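Local coordinates for carbohydrate binding protein, putative, cbp2D (Cellvibrio japonicus, PDB 7B21) that binds heme c covalently in its X183 cytochrome domain and probably transfers electrons, in a larger protein implicated in polysaccharide binding, at residues 47-52 / 61-66; 22-27 / 36-40. All blocks are in the same frame, centred on the assembly; numbering follows the deposited sequence.

Contact 1 of 2, residues 47-52 / 61-66; sequences YRHSRD and FISMWM. With NA (sodium ion), chain C; HEC (heme c), chain B; EDO (1,2-ethanediol), chain D; EDO (1,2-ethanediol), chain E.
With CG of His-49 trans to the backbone N (chi1 -169°) and CG of Trp-65 trans to the carbonyl carbon (chi1 -61°), the two rings meet face to face. The imidazole lies over the six-membered ring of the indole, centroids 4.1 Å apart and planes 12° from parallel. CB of His-49 sits over the five-membered ring as a CH-pi contact. Heme propionate carbon CGD covers the other face of the imidazole. Its ND1 accepts a hydrogen bond from Arg-51 N (2.9 Å), in the ring plane, and NE2 is hydrogen-bonded to OE1 of Gln-68. Both bonds fix the ring's rotation.

Trp-65 NE1 donates to Asp-52 OD2 at 3.0 Å, meeting the carboxylate from above its plane. The same oxygen salt-bridges Arg-56. The indole rim at CZ3 points into one face of the Arg-51 guanidinium, the planes steeply inclined. At the start of both segments, the edge of the Tyr-47 ring points to the face of Phe-61, with Tyr-47 CB 3.5 Å from Phe-61 CD2.

Ser-50 binds one heme propionate twice, through N to O1D at 2.9 Å and through OG to O2D at 2.7 Å. Met-66 SD ligates the heme iron at 2.3 Å. Carbonyls of Ile-62, Ser-63 and Met-66 bind a sodium ion. The aromatic cluster joins the propionate-binding turn to the axial methionine, and the donors would probably stabilise the propionate anion.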
loop_
_atom_site.group_PDB
_atom_site.type_symbol
_atom_site.label_atom_id
_atom_site.label_comp_id
_atom_site.label_asym_id
_atom_site.label_seq_id
_atom_site.Cartn_x
_atom_site.Cartn_y
_atom_site.Cartn_z
ATOM N N TYR A 47 -4.294 9.262 4.578
ATOM C CA TYR A 47 -4.038 9.324 3.141
ATOM C C TYR A 47 -5.303 9.813 2.459
ATOM O O TYR A 47 -6.391 9.243 2.621
ATOM C CB TYR A 47 -3.628 7.947 2.614
ATOM C CG TYR A 47 -2.266 7.533 3.088
ATOM C CD1 TYR A 47 -2.055 6.986 4.336
ATOM C CD2 TYR A 47 -1.158 7.750 2.295
ATOM C CE1 TYR A 47 -0.774 6.689 4.790
ATOM C CE2 TYR A 47 0.113 7.440 2.721
ATOM C CZ TYR A 47 0.324 6.928 3.980
ATOM O OH TYR A 47 1.577 6.677 4.461
ATOM N N ARG A 48 -5.133 10.831 1.617
ATOM C CA ARG A 48 -6.254 11.398 0.844
ATOM C C ARG A 48 -5.894 11.325 -0.624
ATOM O O ARG A 48 -5.125 12.120 -1.135
ATOM C CB ARG A 48 -6.611 12.831 1.240
ATOM C CG ARG A 48 -7.876 13.321 0.550
ATOM C CD ARG A 48 -8.257 14.697 1.053
ATOM N NE ARG A 48 -9.328 15.241 0.242
ATOM C CZ ARG A 48 -10.221 16.127 0.617
ATOM N NH1 ARG A 48 -10.219 16.606 1.848
ATOM N NH2 ARG A 48 -11.098 16.556 -0.266
ATOM N N HIS A 49 -6.485 10.376 -1.335
ATOM C CA HIS A 49 -6.324 10.262 -2.789
ATOM C C HIS A 49 -6.764 11.574 -3.416
ATOM O O HIS A 49 -7.706 12.241 -2.924
ATOM C CB HIS A 49 -7.179 9.104 -3.298
ATOM C CG HIS A 49 -6.918 8.713 -4.708
ATOM N ND1 HIS A 49 -7.435 9.428 -5.771
ATOM C CD2 HIS A 49 -6.206 7.680 -5.224
ATOM C CE1 HIS A 49 -7.075 8.807 -6.891
ATOM N NE2 HIS A 49 -6.302 7.737 -6.591
ATOM N N SER A 50 -6.124 11.935 -4.515
ATOM C CA SER A 50 -6.482 13.184 -5.231
ATOM C C SER A 50 -7.957 13.234 -5.619
ATOM O O SER A 50 -8.468 14.329 -5.788
ATOM C CB SER A 50 -5.613 13.381 -6.424
ATOM O OG SER A 50 -5.802 12.382 -7.398
ATOM N N ARG A 51 -8.633 12.111 -5.759
ATOM C CA ARG A 51 -10.054 12.072 -6.147
ATOM C C ARG A 51 -10.966 11.858 -4.948
ATOM O O ARG A 51 -12.186 11.782 -5.134
ATOM C CB ARG A 51 -10.300 10.970 -7.171
ATOM C CG ARG A 51 -9.585 11.141 -8.509
ATOM C CD ARG A 51 -9.876 9.917 -9.431
ATOM N NE ARG A 51 -11.293 9.483 -9.506
ATOM C CZ ARG A 51 -11.776 8.258 -9.793
ATOM N NH1 ARG A 51 -11.000 7.247 -10.159
ATOM N NH2 ARG A 51 -13.088 8.077 -9.807
ATOM N N ASP A 52 -10.421 11.728 -3.753
ATOM C CA ASP A 52 -11.241 11.501 -2.558
ATOM C C ASP A 52 -11.674 12.839 -1.963
ATOM O O ASP A 52 -11.108 13.864 -2.246
ATOM C CB ASP A 52 -10.505 10.631 -1.557
ATOM C CG ASP A 52 -11.380 9.781 -0.647
ATOM O OD1 ASP A 52 -12.572 10.059 -0.493
ATOM O OD2 ASP A 52 -10.822 8.802 -0.094
ATOM N N PHE A 61 -7.670 3.581 2.434
ATOM C CA PHE A 61 -7.163 4.134 1.163
ATOM C C PHE A 61 -6.883 2.997 0.194
ATOM O O PHE A 61 -7.241 3.044 -0.965
ATOM C CB PHE A 61 -5.908 4.956 1.460
ATOM C CG PHE A 61 -5.230 5.473 0.197
ATOM C CD1 PHE A 61 -4.418 4.650 -0.575
ATOM C CD2 PHE A 61 -5.379 6.789 -0.190
ATOM C CE1 PHE A 61 -3.811 5.138 -1.719
ATOM C CE2 PHE A 61 -4.721 7.288 -1.298
ATOM C CZ PHE A 61 -3.945 6.443 -2.069
ATOM N N ILE A 62 -6.198 1.978 0.685
ATOM C CA ILE A 62 -5.844 0.821 -0.178
ATOM C C ILE A 62 -7.115 0.150 -0.664
ATOM O O ILE A 62 -7.278 -0.136 -1.866
ATOM C CB ILE A 62 -4.898 -0.145 0.537
ATOM C CG1 ILE A 62 -3.548 0.525 0.823
ATOM C CG2 ILE A 62 -4.743 -1.437 -0.250
ATOM C CD1 ILE A 62 -2.672 -0.238 1.777
ATOM N N SER A 63 -8.035 -0.140 0.242
ATOM C CA SER A 63 -9.292 -0.804 -0.172
ATOM C C SER A 63 -9.968 0.011 -1.278
ATOM O O SER A 63 -10.359 -0.567 -2.289
ATOM C CB SER A 63 -10.227 -1.002 0.988
ATOM O OG SER A 63 -9.722 -1.990 1.855
ATOM N N MET A 64 -10.129 1.310 -1.066
ATOM C CA MET A 64 -10.876 2.156 -2.010
ATOM C C MET A 64 -10.139 2.359 -3.336
ATOM O O MET A 64 -10.792 2.391 -4.388
ATOM C CB MET A 64 -11.082 3.518 -1.369
ATOM C CG MET A 64 -12.051 3.535 -0.225
ATOM S SD MET A 64 -12.201 5.179 0.540
ATOM C CE MET A 64 -13.065 6.044 -0.780
ATOM N N TRP A 65 -8.828 2.542 -3.295
ATOM C CA TRP A 65 -8.142 3.202 -4.406
ATOM C C TRP A 65 -7.056 2.347 -5.055
ATOM O O TRP A 65 -6.565 2.773 -6.113
ATOM C CB TRP A 65 -7.542 4.545 -3.981
ATOM C CG TRP A 65 -8.542 5.536 -3.506
ATOM C CD1 TRP A 65 -8.726 5.950 -2.219
ATOM C CD2 TRP A 65 -9.519 6.240 -4.293
ATOM N NE1 TRP A 65 -9.742 6.878 -2.158
ATOM C CE2 TRP A 65 -10.237 7.073 -3.409
ATOM C CE3 TRP A 65 -9.763 6.301 -5.668
ATOM C CZ2 TRP A 65 -11.241 7.919 -3.853
ATOM C CZ3 TRP A 65 -10.728 7.180 -6.094
ATOM C CH2 TRP A 65 -11.473 7.959 -5.201
ATOM N N MET A 66 -6.642 1.228 -4.478
ATOM C CA MET A 66 -5.457 0.527 -4.996
ATOM C C MET A 66 -5.748 -0.954 -5.108
ATOM O O MET A 66 -6.546 -1.521 -4.366
ATOM C CB MET A 66 -4.254 0.784 -4.094
ATOM C CG MET A 66 -3.826 2.247 -4.054
ATOM S SD MET A 66 -3.116 2.844 -5.610
ATOM C CE MET A 66 -3.820 4.477 -5.663
HETATM NA NA NA C . -8.446 -1.797 -3.169
HETATM FE FE HEC B . -0.793 3.009 -5.456
HETATM C CHA HEC B . -0.915 6.265 -4.483
HETATM C CHB HEC B . -0.719 2.029 -2.219
HETATM C CHC HEC B . -0.937 -0.229 -6.466
HETATM C CHD HEC B . -0.525 4.004 -8.689
HETATM N NA HEC B . -0.803 3.949 -3.723
HETATM C C1A HEC B . -0.760 5.313 -3.495
HETATM C C2A HEC B . -0.574 5.592 -2.109
HETATM C C3A HEC B . -0.564 4.416 -1.468
HETATM C C4A HEC B . -0.686 3.382 -2.479
HETATM C CMA HEC B . -0.494 4.151 0.004
HETATM C CAA HEC B . -0.431 6.965 -1.490
HETATM C CBA HEC B . 1.053 7.399 -1.461
HETATM C CGA HEC B . 1.354 8.670 -0.762
HETATM O O1A HEC B . 0.455 9.308 -0.200
HETATM O O2A HEC B . 2.583 9.021 -0.732
HETATM N NB HEC B . -0.850 1.234 -4.518
HETATM C C1B HEC B . -0.808 1.027 -3.166
HETATM C C2B HEC B . -0.896 -0.369 -2.874
HETATM C C3B HEC B . -1.021 -1.028 -4.063
HETATM C C4B HEC B . -0.933 0.019 -5.102
HETATM C CMB HEC B . -0.873 -0.987 -1.515
HETATM C CAB HEC B . -1.227 -2.478 -4.312
HETATM C CBB HEC B . -2.475 -3.041 -3.688
HETATM N NC HEC B . -0.745 2.071 -7.205
HETATM C C1C HEC B . -0.766 0.732 -7.442
HETATM C C2C HEC B . -0.573 0.439 -8.827
HETATM C C3C HEC B . -0.364 1.633 -9.456
HETATM C C4C HEC B . -0.516 2.651 -8.461
HETATM C CMC HEC B . -0.494 -0.951 -9.398
HETATM C CAC HEC B . 0.016 1.891 -10.878
HETATM C CBC HEC B . -0.843 1.318 -11.926
HETATM N ND HEC B . -0.812 4.775 -6.398
HETATM C C1D HEC B . -0.731 4.989 -7.739
HETATM C C2D HEC B . -0.923 6.399 -8.040
HETATM C C3D HEC B . -1.097 7.033 -6.876
HETATM C C4D HEC B . -0.971 6.015 -5.827
HETATM C CMD HEC B . -0.911 6.989 -9.418
HETATM C CAD HEC B . -1.496 8.453 -6.647
HETATM C CBD HEC B . -3.067 8.506 -6.457
HETATM C CGD HEC B . -3.626 9.894 -6.396
HETATM O O1D HEC B . -3.763 10.459 -5.280
HETATM O O2D HEC B . -3.940 10.449 -7.492
HETATM C C1 EDO D . -2.620 14.144 0.683
HETATM O O1 EDO D . -2.760 13.657 -0.629
HETATM C C2 EDO D . -1.939 13.148 1.545
HETATM O O2 EDO D . -2.540 11.886 1.495
HETATM C C1 EDO E . -6.580 17.328 5.538
HETATM O O1 EDO E . -7.307 17.081 6.711
HETATM C C2 EDO E . -7.460 17.503 4.353
HETATM O O2 EDO E . -8.350 16.441 4.071
#

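Contact 2 of 2, residues 22-27 / 36-40; sequences CHGVDG and ALTPL. With HEC (heme c), chain B.
The chain leaves helix 19-23 at Gly-24 and turns back, with positive phi at Gly-24 and Gly-27, and main-chain hydrogen bonds join Thr-38 N to Cys-22 O at 2.8 Å and Leu-40 N to Gly-27 O at 3.0 Å. A third hydrogen bond is made by a side chain. His-23 ND1 donates to Thr-38 O at 2.8 Å, from above the carbonyl plane. On the far side of the ring, NE2 binds the heme iron at 2.0 Å. The imidazole is thus held at both nitrogens, and the carbonyl is the second-shell group that sets its rotation. A hydrogen bond of this kind would be expected to make the axial histidine a somewhat stronger donor to iron.

One face of the imidazole is covered by Leu-40. Its CD1 lies 4.1 Å from the ring centroid, 14° off the normal, as a CH-pi contact. Chi1 of Leu-40 is -166°, which swings CG away from the backbone N and carries CD1 past the ring to the heme at CHB. Thr-38 adds its methyl: CG2 lies 3.6 Å from His-23 CE1 and also packs on the heme. Cys-22 SG is bonded covalently to heme CAC. Ala-36 CB rests against the carbonyl of His-23. A water donates to Asp-26 O and Leu-40 O, bridging the segments.

Cys-22 and His-23 are the second half of the CXXCH heme attachment motif of a c-type cytochrome, which spans helix 19-23; Cys-19 is the other thioether residue. The contact starts at the C-terminal end of that helix. Helix 7-16 packs beside it: Trp-14 touches His-23 and Leu-40, and its NE1 is hydrogen-bonded to Gly-24 O. Trp-89, beyond helix 76-86, also touches Leu-40.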
loop_
_atom_site.group_PDB
_atom_site.type_symbol
_atom_site.label_atom_id
_atom_site.label_comp_id
_atom_site.label_asym_id
_atom_site.label_seq_id
_atom_site.Cartn_x
_atom_site.Cartn_y
_atom_site.Cartn_z
ATOM N N CYS A 22 4.072 -0.240 -9.721
ATOM C CA CYS A 22 4.024 1.210 -9.745
ATOM C C CYS A 22 4.857 1.825 -8.630
ATOM O O CYS A 22 5.303 2.949 -8.795
ATOM C CB CYS A 22 2.609 1.711 -9.692
ATOM S SG CYS A 22 1.721 1.201 -11.191
ATOM N N HIS A 23 4.985 1.140 -7.508
ATOM C CA HIS A 23 5.570 1.739 -6.295
ATOM C C HIS A 23 6.917 1.119 -5.936
ATOM O O HIS A 23 7.468 1.478 -4.888
ATOM C CB HIS A 23 4.587 1.607 -5.129
ATOM C CG HIS A 23 3.313 2.355 -5.324
ATOM N ND1 HIS A 23 3.260 3.713 -5.472
ATOM C CD2 HIS A 23 2.017 1.951 -5.295
ATOM C CE1 HIS A 23 1.988 4.068 -5.555
ATOM N NE2 HIS A 23 1.175 3.019 -5.436
ATOM N N GLY A 24 7.436 0.214 -6.758
ATOM C CA GLY A 24 8.716 -0.421 -6.449
ATOM C C GLY A 24 8.632 -1.326 -5.233
ATOM O O GLY A 24 7.573 -1.772 -4.815
ATOM N N VAL A 25 9.812 -1.635 -4.730
ATOM C CA VAL A 25 9.913 -2.575 -3.579
ATOM C C VAL A 25 9.532 -1.903 -2.268
ATOM O O VAL A 25 9.171 -2.597 -1.326
ATOM C CB VAL A 25 11.311 -3.178 -3.519
ATOM C CG1 VAL A 25 11.708 -3.848 -4.772
ATOM C CG2 VAL A 25 12.367 -2.218 -3.100
ATOM N N ASP A 26 9.633 -0.576 -2.227
ATOM C CA ASP A 26 9.687 0.163 -0.949
ATOM C C ASP A 26 9.178 1.591 -1.137
ATOM O O ASP A 26 9.458 2.421 -0.290
ATOM C CB ASP A 26 11.109 0.187 -0.403
ATOM C CG ASP A 26 12.065 0.920 -1.326
ATOM O OD1 ASP A 26 11.630 1.352 -2.408
ATOM O OD2 ASP A 26 13.261 1.049 -0.955
ATOM N N GLY A 27 8.439 1.857 -2.212
ATOM C CA GLY A 27 7.940 3.196 -2.471
ATOM C C GLY A 27 8.969 4.173 -2.961
ATOM O O GLY A 27 8.626 5.350 -3.114
ATOM N N ALA A 36 11.211 4.225 -8.355
ATOM C CA ALA A 36 9.811 3.817 -8.519
ATOM C C ALA A 36 9.078 4.773 -9.468
ATOM O O ALA A 36 9.287 5.983 -9.416
ATOM C CB ALA A 36 9.128 3.774 -7.168
ATOM N N LEU A 37 8.135 4.246 -10.208
ATOM C CA LEU A 37 7.315 5.075 -11.093
ATOM C C LEU A 37 6.547 6.105 -10.270
ATOM O O LEU A 37 6.473 7.283 -10.662
ATOM C CB LEU A 37 6.402 4.147 -11.862
ATOM C CG LEU A 37 5.475 4.807 -12.837
ATOM C CD1 LEU A 37 6.217 5.628 -13.879
ATOM C CD2 LEU A 37 4.637 3.744 -13.505
ATOM N N THR A 38 5.912 5.654 -9.196
ATOM C CA THR A 38 5.100 6.506 -8.323
ATOM C C THR A 38 5.597 6.288 -6.905
ATOM O O THR A 38 5.433 5.208 -6.329
ATOM C CB THR A 38 3.618 6.156 -8.424
ATOM O OG1 THR A 38 3.200 6.312 -9.780
ATOM C CG2 THR A 38 2.773 7.027 -7.522
ATOM N N PRO A 39 6.195 7.300 -6.286
ATOM C CA PRO A 39 6.631 7.160 -4.917
ATOM C C PRO A 39 5.447 6.870 -4.002
ATOM O O PRO A 39 4.301 7.221 -4.278
ATOM C CB PRO A 39 7.320 8.465 -4.556
ATOM C CG PRO A 39 7.345 9.273 -5.759
ATOM C CD PRO A 39 6.628 8.573 -6.874
ATOM N N LEU A 40 5.766 6.302 -2.855
ATOM C CA LEU A 40 4.774 6.036 -1.792
ATOM C C LEU A 40 5.419 6.429 -0.478
ATOM O O LEU A 40 6.393 5.817 -0.065
ATOM C CB LEU A 40 4.367 4.569 -1.823
ATOM C CG LEU A 40 3.135 4.150 -1.030
ATOM C CD1 LEU A 40 2.814 2.697 -1.344
ATOM C CD2 LEU A 40 3.293 4.362 0.479
HETATM FE FE HEC B . -0.793 3.009 -5.456
HETATM C CHA HEC B . -0.915 6.265 -4.483
HETATM C CHB HEC B . -0.719 2.029 -2.219
HETATM C CHC HEC B . -0.937 -0.229 -6.466
HETATM C CHD HEC B . -0.525 4.004 -8.689
HETATM N NA HEC B . -0.803 3.949 -3.723
HETATM C C1A HEC B . -0.760 5.313 -3.495
HETATM C C2A HEC B . -0.574 5.592 -2.109
HETATM C C3A HEC B . -0.564 4.416 -1.468
HETATM C C4A HEC B . -0.686 3.382 -2.479
HETATM C CMA HEC B . -0.494 4.151 0.004
HETATM C CAA HEC B . -0.431 6.965 -1.490
HETATM C CBA HEC B . 1.053 7.399 -1.461
HETATM C CGA HEC B . 1.354 8.670 -0.762
HETATM O O1A HEC B . 0.455 9.308 -0.200
HETATM O O2A HEC B . 2.583 9.021 -0.732
HETATM N NB HEC B . -0.850 1.234 -4.518
HETATM C C1B HEC B . -0.808 1.027 -3.166
HETATM C C2B HEC B . -0.896 -0.369 -2.874
HETATM C C3B HEC B . -1.021 -1.028 -4.063
HETATM C C4B HEC B . -0.933 0.019 -5.102
HETATM C CMB HEC B . -0.873 -0.987 -1.515
HETATM C CAB HEC B . -1.227 -2.478 -4.312
HETATM C CBB HEC B . -2.475 -3.041 -3.688
HETATM N NC HEC B . -0.745 2.071 -7.205
HETATM C C1C HEC B . -0.766 0.732 -7.442
HETATM C C2C HEC B . -0.573 0.439 -8.827
HETATM C C3C HEC B . -0.364 1.633 -9.456
HETATM C C4C HEC B . -0.516 2.651 -8.461
HETATM C CMC HEC B . -0.494 -0.951 -9.398
HETATM C CAC HEC B . 0.016 1.891 -10.878
HETATM C CBC HEC B . -0.843 1.318 -11.926
HETATM N ND HEC B . -0.812 4.775 -6.398
HETATM C C1D HEC B . -0.731 4.989 -7.739
HETATM C C2D HEC B . -0.923 6.399 -8.040
HETATM C C3D HEC B . -1.097 7.033 -6.876
HETATM C C4D HEC B . -0.971 6.015 -5.827
HETATM C CMD HEC B . -0.911 6.989 -9.418
HETATM C CAD HEC B . -1.496 8.453 -6.647
HETATM C CBD HEC B . -3.067 8.506 -6.457
HETATM C CGD HEC B . -3.626 9.894 -6.396
HETATM O O1D HEC B . -3.763 10.459 -5.280
HETATM O O2D HEC B . -3.940 10.449 -7.492
HETATM O O HOH W 1 9.005 5.016 0.502
#

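How the contacts relate
From the N terminus, helix 7-16 leads to helix 19-23, where contact 2 begins. Contact 2 closes the loop between 27 and 36, which holds no helix or strand. The chain then runs on through Asn-41 and Arg-44, both heme-binding, to residues 47-52. Contact 1 closes the next loop, onto helix 58-65. The two contacts follow in series and neither nest nor cross. Their centres are about 16 Å apart, yet they meet at the heme iron, one from each face. Beyond contact 1, Glu-71 and Cys-74 complete the sodium site, and helix 76-86 packs on Ile-62.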